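Local coordinates for hydrolase (Thermococcus thioreducens, PDB 6IAH), which is a magnesium-binding phosphatase of the haloacid dehalogenase superfamily with diverse substrates, probably including phosphoglycolate, at residues A[3-7]-A[8-12]; A[153-156]-A[157-161]; A[170-174]-A[175-179]; A[227-230]-A[231-235]. All coordinates share one frame; numbering follows the deposited sequence. Where two conformers were deposited one is given.

Interaction 1 (A[3-7]-A[8-12]). With MG (magnesium ion), chain B.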
# COMPACT_ATOMS: atom_id res chain seq x y z
N ILE A 3 19.37 -7.12 -2.77
CA ILE A 3 18.72 -5.99 -2.11
C ILE A 3 17.23 -6.02 -2.60
O ILE A 3 16.94 -5.84 -3.77
CB ILE A 3 19.39 -4.67 -2.42
CG1 ILE A 3 20.88 -4.68 -1.99
CG2 ILE A 3 18.65 -3.51 -1.78
CD1 ILE A 3 21.64 -3.47 -2.43
N VAL A 4 16.33 -6.26 -1.66
CA VAL A 4 14.90 -6.38 -1.89
C VAL A 4 14.21 -5.21 -1.23
O VAL A 4 14.53 -4.87 -0.10
CB VAL A 4 14.37 -7.68 -1.40
CG1 VAL A 4 12.95 -7.91 -1.92
CG2 VAL A 4 15.25 -8.82 -1.94
N PHE A 5 13.29 -4.62 -1.96
CA PHE A 5 12.61 -3.39 -1.49
C PHE A 5 11.09 -3.64 -1.35
O PHE A 5 10.44 -4.37 -2.14
CB PHE A 5 12.75 -2.25 -2.51
CG PHE A 5 14.12 -2.01 -3.01
CD1 PHE A 5 14.98 -1.17 -2.31
CD2 PHE A 5 14.54 -2.57 -4.24
CE1 PHE A 5 16.25 -0.92 -2.79
CE2 PHE A 5 15.81 -2.33 -4.73
CZ PHE A 5 16.67 -1.47 -4.00
N ASP A 6 10.52 -3.00 -0.35
CA ASP A 6 9.13 -2.57 -0.37
C ASP A 6 9.03 -1.41 -1.38
O ASP A 6 10.03 -0.76 -1.68
CB ASP A 6 8.72 -2.10 1.05
CG ASP A 6 7.24 -1.66 1.16
OD1 ASP A 6 6.34 -2.27 0.55
OD2 ASP A 6 7.01 -0.67 1.87
N VAL A 7 7.83 -1.15 -1.89
CA VAL A 7 7.61 -0.03 -2.79
C VAL A 7 7.10 1.16 -1.98
O VAL A 7 7.79 2.17 -1.90
CB VAL A 7 6.67 -0.40 -3.91
CG1 VAL A 7 6.37 0.77 -4.83
CG2 VAL A 7 7.25 -1.52 -4.72
N ASP A 8 5.94 1.05 -1.38
CA ASP A 8 5.26 2.24 -0.80
C ASP A 8 5.91 2.67 0.51
O ASP A 8 5.97 1.89 1.44
CB ASP A 8 3.76 1.94 -0.56
CG ASP A 8 2.94 1.74 -1.88
OD1 ASP A 8 3.46 1.89 -3.02
OD2 ASP A 8 1.72 1.45 -1.78
N GLY A 9 6.37 3.91 0.59
CA GLY A 9 7.07 4.44 1.74
C GLY A 9 8.59 4.22 1.65
O GLY A 9 9.30 4.70 2.54
N VAL A 10 9.08 3.45 0.64
CA VAL A 10 10.50 3.18 0.47
C VAL A 10 10.95 3.71 -0.90
O VAL A 10 11.77 4.63 -0.96
CB VAL A 10 10.81 1.66 0.58
CG1 VAL A 10 12.23 1.35 0.18
CG2 VAL A 10 10.55 1.16 2.01
N LEU A 11 10.49 3.11 -2.01
CA LEU A 11 10.81 3.63 -3.36
C LEU A 11 9.93 4.80 -3.77
O LEU A 11 10.38 5.63 -4.55
CB LEU A 11 10.71 2.55 -4.41
CG LEU A 11 11.56 1.31 -4.10
CD1 LEU A 11 11.36 0.17 -5.12
CD2 LEU A 11 13.05 1.63 -3.99
N ILE A 12 8.66 4.79 -3.34
CA ILE A 12 7.63 5.76 -3.78
C ILE A 12 6.95 6.35 -2.56
O ILE A 12 6.54 5.61 -1.62
CB ILE A 12 6.56 5.08 -4.67
CG1 ILE A 12 7.21 4.69 -6.01
CG2 ILE A 12 5.40 6.02 -4.96
CD1 ILE A 12 6.34 3.83 -6.90
MG MG B . 5.62 0.28 2.81
O HOH W 1 4.60 -1.55 -1.48
O HOH W 2 4.16 -0.54 1.72
O HOH W 3 4.36 1.58 3.62
O HOH W 4 5.48 -1.25 4.26

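Interaction 2 (A[153-156]-A[157-161])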
# COMPACT_ATOMS: atom_id res chain seq x y z
N SER A 153 -0.62 -4.90 -6.88
CA SER A 153 -0.90 -5.83 -7.98
C SER A 153 0.10 -5.60 -9.06
O SER A 153 0.75 -4.57 -9.06
CB SER A 153 -2.31 -5.55 -8.56
OG SER A 153 -2.37 -4.26 -9.12
N ALA A 154 0.22 -6.57 -9.98
CA ALA A 154 0.99 -6.41 -11.20
C ALA A 154 0.72 -5.09 -11.95
O ALA A 154 1.65 -4.42 -12.36
CB ALA A 154 0.76 -7.59 -12.12
N LEU A 155 -0.53 -4.71 -12.11
CA LEU A 155 -0.85 -3.46 -12.78
C LEU A 155 -0.30 -2.30 -12.00
O LEU A 155 0.26 -1.37 -12.57
CB LEU A 155 -2.38 -3.30 -12.88
CG LEU A 155 -2.92 -2.11 -13.66
CD1 LEU A 155 -4.20 -2.51 -14.40
CD2 LEU A 155 -3.20 -0.90 -12.79
N GLU A 156 -0.51 -2.32 -10.69
CA GLU A 156 -0.02 -1.23 -9.82
C GLU A 156 1.52 -1.18 -9.77
O GLU A 156 2.11 -0.12 -9.52
CB GLU A 156 -0.58 -1.40 -8.41
CG GLU A 156 -2.03 -0.98 -8.31
CD GLU A 156 -2.63 -1.41 -7.00
OE1 GLU A 156 -2.08 -2.32 -6.30
OE2 GLU A 156 -3.59 -0.74 -6.64
N MET A 157 2.14 -2.35 -9.96
CA MET A 157 3.57 -2.45 -10.02
C MET A 157 4.13 -1.82 -11.34
O MET A 157 5.16 -1.13 -11.32
CB MET A 157 4.00 -3.93 -9.84
CG MET A 157 5.47 -4.13 -9.55
SD MET A 157 6.21 -3.10 -8.20
CE MET A 157 7.79 -2.86 -8.92
N GLU A 158 3.44 -2.06 -12.46
CA GLU A 158 3.76 -1.36 -13.70
C GLU A 158 3.69 0.16 -13.51
O GLU A 158 4.58 0.88 -13.98
CB GLU A 158 2.84 -1.80 -14.84
CG GLU A 158 3.36 -1.43 -16.23
CD GLU A 158 2.93 -0.06 -16.68
OE1 GLU A 158 1.78 0.32 -16.37
OE2 GLU A 158 3.74 0.65 -17.34
N LEU A 159 2.65 0.64 -12.84
CA LEU A 159 2.56 2.08 -12.49
C LEU A 159 3.75 2.58 -11.64
O LEU A 159 4.30 3.66 -11.89
CB LEU A 159 1.24 2.43 -11.75
CG LEU A 159 -0.08 2.08 -12.46
CD1 LEU A 159 -1.26 2.41 -11.55
CD2 LEU A 159 -0.17 2.79 -13.79
N ALA A 160 4.13 1.79 -10.63
CA ALA A 160 5.28 2.11 -9.82
C ALA A 160 6.57 2.24 -10.66
O ALA A 160 7.33 3.16 -10.45
CB ALA A 160 5.47 1.08 -8.74
N GLU A 161 6.79 1.27 -11.56
CA GLU A 161 7.88 1.37 -12.50
C GLU A 161 7.89 2.64 -13.36
O GLU A 161 8.95 3.18 -13.66
CB GLU A 161 7.92 0.16 -13.40
CG GLU A 161 8.26 -1.06 -12.61
CD GLU A 161 8.11 -2.33 -13.42
OE1 GLU A 161 7.30 -2.36 -14.37
OE2 GLU A 161 8.83 -3.28 -13.11

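Interaction 3 (A[170-174]-A[175-179])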
# COMPACT_ATOMS: atom_id res chain seq x y z
N ASN A 170 12.50 -8.94 -11.00
CA ASN A 170 12.23 -9.86 -9.90
C ASN A 170 11.26 -9.16 -8.95
O ASN A 170 11.66 -8.25 -8.23
CB ASN A 170 13.54 -10.16 -9.19
CG ASN A 170 14.63 -10.65 -10.13
OD1 ASN A 170 14.39 -11.50 -10.95
ND2 ASN A 170 15.84 -10.12 -9.97
N ALA A 171 9.97 -9.53 -8.97
CA ALA A 171 8.98 -8.84 -8.20
C ALA A 171 7.97 -9.87 -7.70
O ALA A 171 7.58 -10.76 -8.46
CB ALA A 171 8.29 -7.81 -9.07
N VAL A 172 7.61 -9.77 -6.42
CA VAL A 172 6.47 -10.53 -5.85
C VAL A 172 5.39 -9.52 -5.54
O VAL A 172 5.64 -8.57 -4.80
CB VAL A 172 6.90 -11.26 -4.58
CG1 VAL A 172 5.76 -11.98 -3.93
CG2 VAL A 172 7.98 -12.29 -4.97
N THR A 173 4.19 -9.75 -6.10
CA THR A 173 3.04 -8.84 -5.96
C THR A 173 1.94 -9.65 -5.31
O THR A 173 2.07 -10.87 -5.07
CB THR A 173 2.53 -8.28 -7.32
OG1 THR A 173 2.35 -9.38 -8.23
CG2 THR A 173 3.54 -7.37 -7.91
N ARG A 174 0.86 -8.97 -4.99
CA ARG A 174 -0.21 -9.59 -4.19
C ARG A 174 -0.95 -10.76 -4.84
O ARG A 174 -1.62 -11.48 -4.14
CB ARG A 174 -1.16 -8.53 -3.69
CG ARG A 174 -2.07 -7.96 -4.76
CD ARG A 174 -3.30 -7.33 -4.14
NE ARG A 174 -4.06 -6.54 -5.11
CZ ARG A 174 -3.98 -5.21 -5.26
NH1 ARG A 174 -3.11 -4.43 -4.56
NH2 ARG A 174 -4.75 -4.64 -6.18
N GLU A 175 -0.81 -10.96 -6.15
CA GLU A 175 -1.33 -12.15 -6.86
C GLU A 175 -0.71 -13.43 -6.34
O GLU A 175 -1.25 -14.51 -6.57
CB GLU A 175 -0.99 -12.12 -8.37
CG GLU A 175 -1.73 -11.07 -9.21
CD GLU A 175 -1.17 -9.67 -9.05
OE1 GLU A 175 -0.08 -9.57 -8.45
OE2 GLU A 175 -1.84 -8.69 -9.45
N ALA A 176 0.48 -13.34 -5.75
CA ALA A 176 1.25 -14.52 -5.43
C ALA A 176 1.28 -14.78 -3.90
O ALA A 176 0.85 -15.89 -3.44
CB ALA A 176 2.63 -14.34 -6.03
N TYR A 177 1.70 -13.75 -3.12
CA TYR A 177 1.97 -13.83 -1.67
C TYR A 177 1.73 -12.47 -1.05
O TYR A 177 1.66 -11.48 -1.76
CB TYR A 177 3.41 -14.24 -1.37
CG TYR A 177 3.76 -15.60 -1.94
CD1 TYR A 177 3.41 -16.76 -1.26
CD2 TYR A 177 4.37 -15.72 -3.16
CE1 TYR A 177 3.70 -18.00 -1.78
CE2 TYR A 177 4.62 -16.99 -3.71
CZ TYR A 177 4.30 -18.11 -2.98
OH TYR A 177 4.55 -19.39 -3.47
N LEU A 178 1.51 -12.44 0.25
CA LEU A 178 1.31 -11.18 0.95
C LEU A 178 2.17 -11.15 2.21
O LEU A 178 2.12 -12.07 3.04
CB LEU A 178 -0.17 -10.93 1.30
CG LEU A 178 -0.59 -9.44 1.43
CD1 LEU A 178 -0.62 -8.75 0.05
CD2 LEU A 178 -1.95 -9.25 2.13
N LYS A 179 2.93 -10.08 2.37
CA LYS A 179 3.64 -9.89 3.63
C LYS A 179 2.58 -9.97 4.75
O LYS A 179 1.48 -9.49 4.54
CB LYS A 179 4.32 -8.50 3.69
CG LYS A 179 5.46 -8.42 2.68
CD LYS A 179 6.18 -7.11 2.74
CE LYS A 179 5.37 -6.03 2.08
NZ LYS A 179 6.02 -4.69 2.06

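Interaction 4 (A[227-230]-A[231-235])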
# COMPACT_ATOMS: atom_id res chain seq x y z
N LYS A 227 18.47 7.04 6.62
CA LYS A 227 17.58 8.17 6.27
C LYS A 227 16.55 7.76 5.25
O LYS A 227 15.36 7.94 5.44
CB LYS A 227 18.37 9.34 5.69
CG LYS A 227 17.52 10.60 5.50
CD LYS A 227 18.35 11.66 4.82
CE LYS A 227 17.54 12.95 4.69
NZ LYS A 227 18.20 13.90 3.75
N ASP A 228 17.01 7.18 4.15
CA ASP A 228 16.09 6.75 3.11
C ASP A 228 16.82 5.72 2.29
O ASP A 228 17.99 5.40 2.55
CB ASP A 228 15.66 7.94 2.25
CG ASP A 228 16.84 8.71 1.65
OD1 ASP A 228 17.84 8.12 1.17
OD2 ASP A 228 16.76 9.95 1.64
N VAL A 229 16.11 5.21 1.29
CA VAL A 229 16.65 4.12 0.43
C VAL A 229 17.89 4.58 -0.35
O VAL A 229 18.75 3.79 -0.74
CB VAL A 229 15.56 3.59 -0.50
CG1 VAL A 229 15.15 4.62 -1.53
CG2 VAL A 229 16.00 2.26 -1.15
N ASN A 230 18.00 5.88 -0.61
CA ASN A 230 19.13 6.34 -1.45
C ASN A 230 20.39 6.33 -0.65
O ASN A 230 21.43 5.95 -1.16
CB ASN A 230 18.85 7.78 -1.98
CG ASN A 230 17.70 7.80 -2.96
OD1 ASN A 230 17.60 6.91 -3.83
ND2 ASN A 230 16.82 8.78 -2.83
N GLU A 231 20.31 6.75 0.62
CA GLU A 231 21.49 6.68 1.49
C GLU A 231 21.86 5.22 1.68
O GLU A 231 23.04 4.85 1.64
CB GLU A 231 21.20 7.33 2.83
CG GLU A 231 22.36 7.26 3.82
CD GLU A 231 22.01 8.07 5.05
OE1 GLU A 231 22.01 9.30 4.91
OE2 GLU A 231 21.61 7.49 6.09
N PHE A 232 20.85 4.39 1.87
CA PHE A 232 21.12 2.97 1.92
C PHE A 232 21.87 2.46 0.69
O PHE A 232 22.89 1.72 0.79
CB PHE A 232 19.85 2.15 2.13
CG PHE A 232 20.16 0.69 2.16
CD1 PHE A 232 20.73 0.14 3.29
CD2 PHE A 232 20.11 -0.06 1.00
CE1 PHE A 232 21.11 -1.16 3.34
CE2 PHE A 232 20.54 -1.39 1.03
CZ PHE A 232 21.02 -1.90 2.20
N LEU A 233 21.38 2.81 -0.49
CA LEU A 233 22.02 2.29 -1.73
C LEU A 233 23.42 2.84 -1.94
O LEU A 233 24.29 2.11 -2.36
CB LEU A 233 21.18 2.56 -2.97
CG LEU A 233 19.96 1.64 -3.08
CD1 LEU A 233 19.07 2.15 -4.19
CD2 LEU A 233 20.28 0.16 -3.31
N GLU A 234 23.64 4.10 -1.59
CA GLU A 234 24.96 4.67 -1.65
C GLU A 234 25.94 4.00 -0.69
O GLU A 234 27.04 3.69 -1.09
CB GLU A 234 24.88 6.14 -1.29
CG GLU A 234 24.35 6.95 -2.41
CD GLU A 234 24.18 8.40 -2.00
OE1 GLU A 234 23.96 8.67 -0.80
OE2 GLU A 234 24.28 9.23 -2.93
N ASN A 235 25.51 3.74 0.55
CA ASN A 235 26.37 3.01 1.49
C ASN A 235 26.68 1.63 0.96
O ASN A 235 27.81 1.20 1.01
CB ASN A 235 25.71 2.86 2.85
CG ASN A 235 25.55 4.19 3.56
OD1 ASN A 235 26.15 5.17 3.18
ND2 ASN A 235 24.74 4.20 4.58

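Interaction 1 (A[3-7]-A[8-12])
Leu-11 lays its CD2 methyl over one face of the Phe-5 ring, 4.1 Å from the ring centroid and displaced toward the rim, a CH-pi contact in which the two side chains meet at about a right angle. Val-10 CG1 approaches the same ring obliquely, and Val-229 and Leu-233 of helix 229-239 pack on it as well. A second flat group, the Asp-6 carboxylate, divides its oxygens between two tasks. OD2 of Asp-6 binds the magnesium ion at 1.9 Å, and the backbone O of Asp-8 binds the same ion at 2.1 Å. CG anti to the backbone N (chi1 -178°) carries the Asp-6 carboxylate to the metal; its OD1 forms a salt bridge with Lys-179 and accepts from a water at 2.8 Å that in turn accepts from Asp-8 N. The chain curls round the carbonyl of Val-7: Val-10 N and Ile-12 N, each 3.1 Å from Val-7 O, reach it from opposite faces of its plane. Ile-12 CD1 also meets Val-7 CG1 at 3.7 Å. Tyr-18 and Arg-152 hold the Asp-8 carboxylate, while Asp-199 completes the metal site. One aspartate binding magnesium by its carboxylate and a second by its backbone carbonyl, just after a parallel strand, mark the haloacid dehalogenase DxD signature.

Interaction 2 (A[153-156]-A[157-161])
Met-157 N donates to Ser-153 O at 2.8 Å, the first in a run of i to i+4 bonds that carries on through Glu-158, Leu-159 and Ala-160. Side chains secure the start of this helix. Ser-153, at the N-cap, accepts from Glu-156 N through OG at 3.1 Å, and Ser-153 N returns a nearly straight bond to Glu-156 OE1 at 3.0 Å: a capping box. The amide meets OE1 on its anti side, 21° out of the carboxylate plane, and Arg-174 grips the same oxygen in a salt bridge, so the Glu-156 carboxylate is probably kept charged as well as fixed in rotation. Further out, Leu-155 and Leu-159 lie side by side and point the same way, Leu-155 CD2 touching Leu-159 CD1 at 4.0 Å. CG anti to the backbone N (chi1 -176°) offsets the backward start of Leu-155 CB, and the CD2 branch then meets the next turn. Met-157 keeps its CB near Ser-153 O but bends at chi2 and chi3, carrying SD to Val-7, while the side chain also touches Phe-168. Helix 154-164 is the crossover of a beta-alpha-beta unit between strands 145-149 and 171-172; Leu-110 of helix 100-110 packs on its leucine pair, and Ala-160 faces the loop after strand 2-5.

Interaction 3 (A[170-174]-A[175-179])
Val-172 and Tyr-177 cross at a slant, the CG1 methyl of Val-172 coming to the edge of the tyrosine ring near its plane, 4.1 Å from Tyr-177 CD2. The ring is thus met at its rim, and Ala-184 and Glu-187 of helix 183-189 touch the same tyrosine. One residue on, Thr-173 and Glu-175 also cross aslant: OG1 of Thr-173 donates to OE1 of Glu-175, at a modelled separation of 2.4 Å that is too short to be taken literally. The glutamate doubles back to get there, bending at chi2 (77°), and its OE2 probably accepts from Ala-154 N at the start of helix 154-164. The backbone here makes a beta turn, with Ala-176 N bonded to Thr-173 O at 3.0 Å; it bends the chain sharply just after strand 171-172, an outermost strand of the parallel sheet. Arg-174 sends its extended chain away from the turn to Gly-151 O and Glu-156, leaving its CB to rest on Leu-178 CD1 at 3.8 Å. Lys-179, beyond the turn, makes salt bridges with Asp-6 and Asp-203, consistent with the motif III lysine of haloacid dehalogenase relatives.

Interaction 4 (A[227-230]-A[231-235])
Glu-231 reaches back across the start of its own helix to Lys-227, and its side chain can be followed atom by atom. CB lies 3.8 Å from Asp-228 O, close over the first turn. CG stands anti to the backbone N (chi1 178°) and the chain stays extended beyond it, running out beside the first turn to where Lys-227 lies. CD passes 3.9 Å from Lys-227 CB, and OE1 lies alongside that same Lys-227 CB at 3.7 Å. OE2 ends the path by accepting from Lys-227 N at 3.2 Å; the bond is almost straight at the hydrogen (170°), yet the amide stands well above the carboxylate plane, 58° out of it. The side chain also comes to about 4 Å, by nearest atoms, from a bound magnesium ion.

Asp-228, the N-cap, crosses Glu-231 at about a right angle. Its OD1 takes Glu-231 N at 2.9 Å, nearly along the C-O bond, and accepts a weak bond from Asn-230 N. On the buried side Val-229 CG2 packs on Leu-233 CD1 at 4.3 Å, and both side chains meet Phe-5 of the central sheet. Asn-230 is bonded to Ile-131 O and Arg-133 N, and Glu-234 pairs with Arg-133. Two carboxylates thus accept the backbone N-H groups at and just before the helix start, Asp-228 from within the first turn and Glu-231 from the residue ahead of the cap; their negative charge probably complements the positive end of the helix dipole.

Overall arrangement
Read from the N terminus, the four contacts follow one another in series. Each joins adjacent pieces of chain, so none encloses or crosses another; the longer connections are made in space. Interaction 1 sits in the middle, at the end of strand 2-5. Interaction 2, at the start of helix 154-164, packs on the loop of interaction 1, and interaction 4, opening helix 229-239, packs on both the strand and the loop of interaction 1. Interaction 3 leaves edge strand 171-172 and returns to interaction 1 through a salt bridge from Lys-179, and to interaction 2 through Arg-174 and Glu-175. Interaction 4 touches neither 2 nor 3, so among these four only interaction 1 joins it to them.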